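Local coordinates for peroxiredoxin 6 (Arenicola marina, PDB 2V2G), which probably reduces hydrogen peroxide and organic hydroperoxides to water and alcohols as a thiol-specific peroxidase of the Prx6 subfamily, at residues Trp80-Asp83 and Val84-Leu87; Leu49-Val52 and Ile53-Glu56. The protein carries 1 engineered substitution. All coordinates share one frame; numbering follows the deposited sequence.

Contact 1 (Trp80-Asp83 and Val84-Leu87); sequences WSED and VKCL
Trp80 and Val84 stand one turn apart on helix 74-88, where four successive i to i+4 backbone hydrogen bonds join the two segments, from Val84 N to Trp80 O (3.0 Å) through to Leu87 N to Asp83 O (3.1 Å). The indole of Trp80 leaves the backbone with CG anti to N (chi1 179°), which lays its six-membered ring beneath the valine. There Val84 CG2 sits 3.7 Å from the ring centroid, 14° off the normal, a CH-pi contact over the face. A beta-branched residue suits the place because its two methyls diverge: CG2 covers the indole, while CG1 is left for helix 43-54. On another side of the helix Glu82 and Lys85 run alongside each other, the glutamate bent at chi2 and the lysine extended, and Lys85 NZ makes a salt bridge to Glu82 OE2 at 3.0 Å, on the syn side of the carboxylate. Trp80 NE1 bonds Thr46 OG1, and Asp83 OD2 accepts from Tyr212 and Ser208 of the second subunit. Helix 74-88 is the crossover of the beta-alpha-beta unit between the parallel strands 64-70 and 98-100, and its Trp80 and Val84 side packs on helix 43-54.

Contact 2 (Leu49-Val52 and Ile53-Glu56); sequences LGRV and IQLE
The guanidinium of Arg51 has the isobutyl group of Leu55 over one face, with Leu55 CG 3.9 Å above the plane and close to its centre, while the amide oxygen of Gln54 comes in at the edge. The two flat groups stand nearly upright to one another, their planes 80° apart. Arg51 NH1 donates to Gln54 OE1 at 2.9 Å; NH1 lies in the plane of the amide carbonyl, while OE1 is tilted somewhat from the guanidinium plane, and the bond is bent, with an N-H...O angle of 141°. A kink at chi2 (55°) turns the arginine forward along the helix, toward its C-terminal end, and places its head beside both partners, three and four residues on. Arginine suits this position because its flat cation can accept a hydrocarbon cover on a face while still donating at its rim. Shortened to alanine, Arg51 would probably leave Gln54 OE1 without this donor and Leu55 without its flat neighbour. Arg51 NE also faces Asp176 of the second subunit in a long, weak ion pair.

Residues 49-54 end helix 43-54, the helix whose first turn carries the predicted peroxidatic position, as in other peroxiredoxins of the thioredoxin-like fold. Leu55 leaves helical geometry, and its N is shared between Arg51 O at 3.0 Å and, more weakly, Val52 O; the chain then turns into helix 56-61, with Leu55 as N-cap. Gln54 reaches outward with its chain extended beyond CG, and its NE2 bonds the backbone oxygen of Ser88, tying this helix end to that of helix 74-88. Apolar residues take the inward positions: Val52 packs on Phe35 of strand 31-36, Ile53 on Met94 and Pro95, and Leu55 on Phe153 and Leu157 of helix 153-168.

How the contacts relate
Contact 2 precedes contact 1 in the chain, and their centres lie 11 Å apart on two helices that pack together. Leu49 CD2 meets Trp80 CZ3 at 3.5 Å, and Val84 CG1 rests 3.5 Å from Gly50 N; the same methyl is 3.7 Å from Ile53 CD1. This apolar seam leads to the reaction centre: the side chains of Trp80 and Leu49 come within about 4 and 5 Å of that of Ser45, the engineered replacement for the predicted peroxidatic cysteine. Bound benzoic acid is about 7 Å from the side chain of Trp80 and 9 Å from that of Leu49, so neither residue is close enough to touch the ligand; both lie in the shell around the site.

Contact 1 (Trp80-Asp83 and Val84-Leu87)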
loop_
_atom_site.group_PDB
_atom_site.type_symbol
_atom_site.label_atom_id
_atom_site.label_comp_id
_atom_site.label_asym_id
_atom_site.label_seq_id
_atom_site.Cartn_x
_atom_site.Cartn_y
_atom_site.Cartn_z
ATOM N N TRP A 80 21.131 7.774 15.351
ATOM C CA TRP A 80 20.343 8.332 14.263
ATOM C C TRP A 80 19.016 8.934 14.721
ATOM O O TRP A 80 18.521 9.865 14.100
ATOM C CB TRP A 80 20.123 7.260 13.207
ATOM C CG TRP A 80 19.303 7.714 12.043
ATOM C CD1 TRP A 80 19.530 8.790 11.229
ATOM C CD2 TRP A 80 18.122 7.091 11.568
ATOM N NE1 TRP A 80 18.575 8.837 10.249
ATOM C CE2 TRP A 80 17.688 7.815 10.438
ATOM C CE3 TRP A 80 17.387 5.974 11.974
ATOM C CZ2 TRP A 80 16.545 7.457 9.707
ATOM C CZ3 TRP A 80 16.236 5.620 11.239
ATOM C CH2 TRP A 80 15.824 6.377 10.137
ATOM N N SER A 81 18.430 8.403 15.783
ATOM C CA SER A 81 17.183 8.916 16.280
ATOM C C SER A 81 17.289 10.445 16.609
ATOM O O SER A 81 16.323 11.169 16.464
ATOM C CB SER A 81 16.684 8.131 17.497
ATOM O OG SER A 81 16.219 6.841 17.175
ATOM N N GLU A 82 18.480 10.921 17.009
ATOM C CA GLU A 82 18.682 12.363 17.254
ATOM C C GLU A 82 18.537 13.186 15.967
ATOM O O GLU A 82 18.044 14.323 16.001
ATOM C CB GLU A 82 20.049 12.608 17.885
ATOM C CG GLU A 82 20.205 12.028 19.301
ATOM C CD GLU A 82 19.008 12.356 20.237
ATOM O OE1 GLU A 82 18.709 13.548 20.423
ATOM O OE2 GLU A 82 18.361 11.434 20.786
ATOM N N ASP A 83 18.966 12.626 14.844
ATOM C CA ASP A 83 18.793 13.253 13.538
ATOM C C ASP A 83 17.304 13.251 13.161
ATOM O O ASP A 83 16.780 14.247 12.641
ATOM C CB ASP A 83 19.596 12.526 12.451
ATOM C CG ASP A 83 21.124 12.683 12.574
ATOM O OD1 ASP A 83 21.668 13.411 13.464
ATOM O OD2 ASP A 83 21.780 12.027 11.730
ATOM N N VAL A 84 16.620 12.133 13.432
ATOM C CA VAL A 84 15.178 12.030 13.160
ATOM C C VAL A 84 14.373 13.088 13.944
ATOM O O VAL A 84 13.508 13.765 13.404
ATOM C CB VAL A 84 14.637 10.606 13.469
ATOM C CG1 VAL A 84 13.143 10.544 13.286
ATOM C CG2 VAL A 84 15.280 9.575 12.555
ATOM N N LYS A 85 14.653 13.206 15.236
ATOM C CA LYS A 85 13.980 14.219 16.057
ATOM C C LYS A 85 14.193 15.601 15.456
ATOM O O LYS A 85 13.263 16.378 15.341
ATOM C CB LYS A 85 14.547 14.200 17.484
ATOM C CG LYS A 85 14.236 12.973 18.271
ATOM C CD LYS A 85 14.969 12.969 19.565
ATOM C CE LYS A 85 14.695 11.719 20.300
ATOM N NZ LYS A 85 15.448 11.669 21.564
ATOM N N CYS A 86 15.428 15.897 15.066
ATOM C CA CYS A 86 15.754 17.201 14.508
ATOM C C CYS A 86 14.861 17.550 13.303
ATOM O O CYS A 86 14.235 18.607 13.248
ATOM C CB CYS A 86 17.217 17.173 14.084
ATOM S SG CYS A 86 17.806 18.713 13.415
ATOM N N LEU A 87 14.833 16.641 12.347
ATOM C CA LEU A 87 14.118 16.824 11.130
ATOM C C LEU A 87 12.606 16.900 11.406
ATOM O O LEU A 87 11.860 17.570 10.689
ATOM C CB LEU A 87 14.468 15.681 10.171
ATOM C CG LEU A 87 14.767 15.925 8.674
ATOM C CD1 LEU A 87 13.995 14.971 7.858
ATOM C CD2 LEU A 87 14.515 17.365 8.194
#

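Contact 2 (Leu49-Val52 and Ile53-Glu56)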
loop_
_atom_site.group_PDB
_atom_site.type_symbol
_atom_site.label_atom_id
_atom_site.label_comp_id
_atom_site.label_asym_id
_atom_site.label_seq_id
_atom_site.Cartn_x
_atom_site.Cartn_y
_atom_site.Cartn_z
ATOM N N LEU A 49 10.590 8.699 9.244
ATOM C CA LEU A 49 10.502 8.547 10.716
ATOM C C LEU A 49 10.211 9.897 11.359
ATOM O O LEU A 49 9.505 9.972 12.357
ATOM C CB LEU A 49 11.739 7.839 11.292
ATOM C CG LEU A 49 11.652 6.312 11.220
ATOM C CD1 LEU A 49 11.640 5.735 9.831
ATOM C CD2 LEU A 49 12.800 5.684 12.039
ATOM N N GLY A 50 10.688 10.991 10.787
ATOM C CA GLY A 50 10.355 12.308 11.329
ATOM C C GLY A 50 8.901 12.673 11.162
ATOM O O GLY A 50 8.260 13.265 12.039
ATOM N N ARG A 51 8.330 12.317 10.009
ATOM C CA ARG A 51 6.907 12.440 9.788
ATOM C C ARG A 51 6.079 11.654 10.794
ATOM O O ARG A 51 5.022 12.123 11.229
ATOM C CB ARG A 51 6.538 12.087 8.345
ATOM C CG ARG A 51 5.101 12.317 8.014
ATOM C CD ARG A 51 4.620 13.736 8.303
ATOM N NE ARG A 51 3.264 14.025 7.816
ATOM C CZ ARG A 51 2.497 14.963 8.324
ATOM N NH1 ARG A 51 2.934 15.685 9.324
ATOM N NH2 ARG A 51 1.276 15.140 7.828
ATOM N N VAL A 52 6.499 10.418 11.077
ATOM C CA VAL A 52 5.795 9.612 12.066
ATOM C C VAL A 52 5.811 10.292 13.454
ATOM O O VAL A 52 4.759 10.352 14.105
ATOM C CB VAL A 52 6.301 8.161 12.081
ATOM C CG1 VAL A 52 5.564 7.357 13.151
ATOM C CG2 VAL A 52 6.043 7.527 10.704
ATOM N N ILE A 53 6.934 10.852 13.868
ATOM C CA ILE A 53 6.964 11.673 15.112
ATOM C C ILE A 53 5.908 12.803 15.024
ATOM O O ILE A 53 5.120 12.997 15.957
ATOM C CB ILE A 53 8.383 12.260 15.455
ATOM C CG1 ILE A 53 9.387 11.086 15.620
ATOM C CG2 ILE A 53 8.279 13.306 16.665
ATOM C CD1 ILE A 53 10.758 11.557 15.918
ATOM N N GLN A 54 5.866 13.527 13.882
ATOM C CA GLN A 54 4.895 14.588 13.729
ATOM C C GLN A 54 3.446 14.115 13.902
ATOM O O GLN A 54 2.615 14.881 14.403
ATOM C CB GLN A 54 5.035 15.348 12.407
ATOM C CG GLN A 54 6.336 16.086 12.227
ATOM C CD GLN A 54 6.497 16.657 10.823
ATOM O OE1 GLN A 54 5.660 16.426 9.930
ATOM N NE2 GLN A 54 7.578 17.408 10.628
ATOM N N LEU A 55 3.184 12.869 13.476
ATOM C CA LEU A 55 1.864 12.277 13.531
ATOM C C LEU A 55 1.619 11.408 14.804
ATOM O O LEU A 55 0.594 10.711 14.872
ATOM C CB LEU A 55 1.647 11.413 12.270
ATOM C CG LEU A 55 1.551 12.198 10.967
ATOM C CD1 LEU A 55 1.559 11.210 9.742
ATOM C CD2 LEU A 55 0.266 13.022 10.994
ATOM N N GLU A 56 2.521 11.402 15.785
ATOM C CA GLU A 56 2.424 10.403 16.852
ATOM C C GLU A 56 1.086 10.529 17.633
ATOM O O GLU A 56 0.452 9.508 17.931
ATOM C CB GLU A 56 3.658 10.472 17.775
ATOM C CG GLU A 56 3.496 11.178 19.073
ATOM C CD GLU A 56 2.817 10.326 20.169
ATOM O OE1 GLU A 56 2.911 9.055 20.135
ATOM O OE2 GLU A 56 2.211 10.940 21.073
#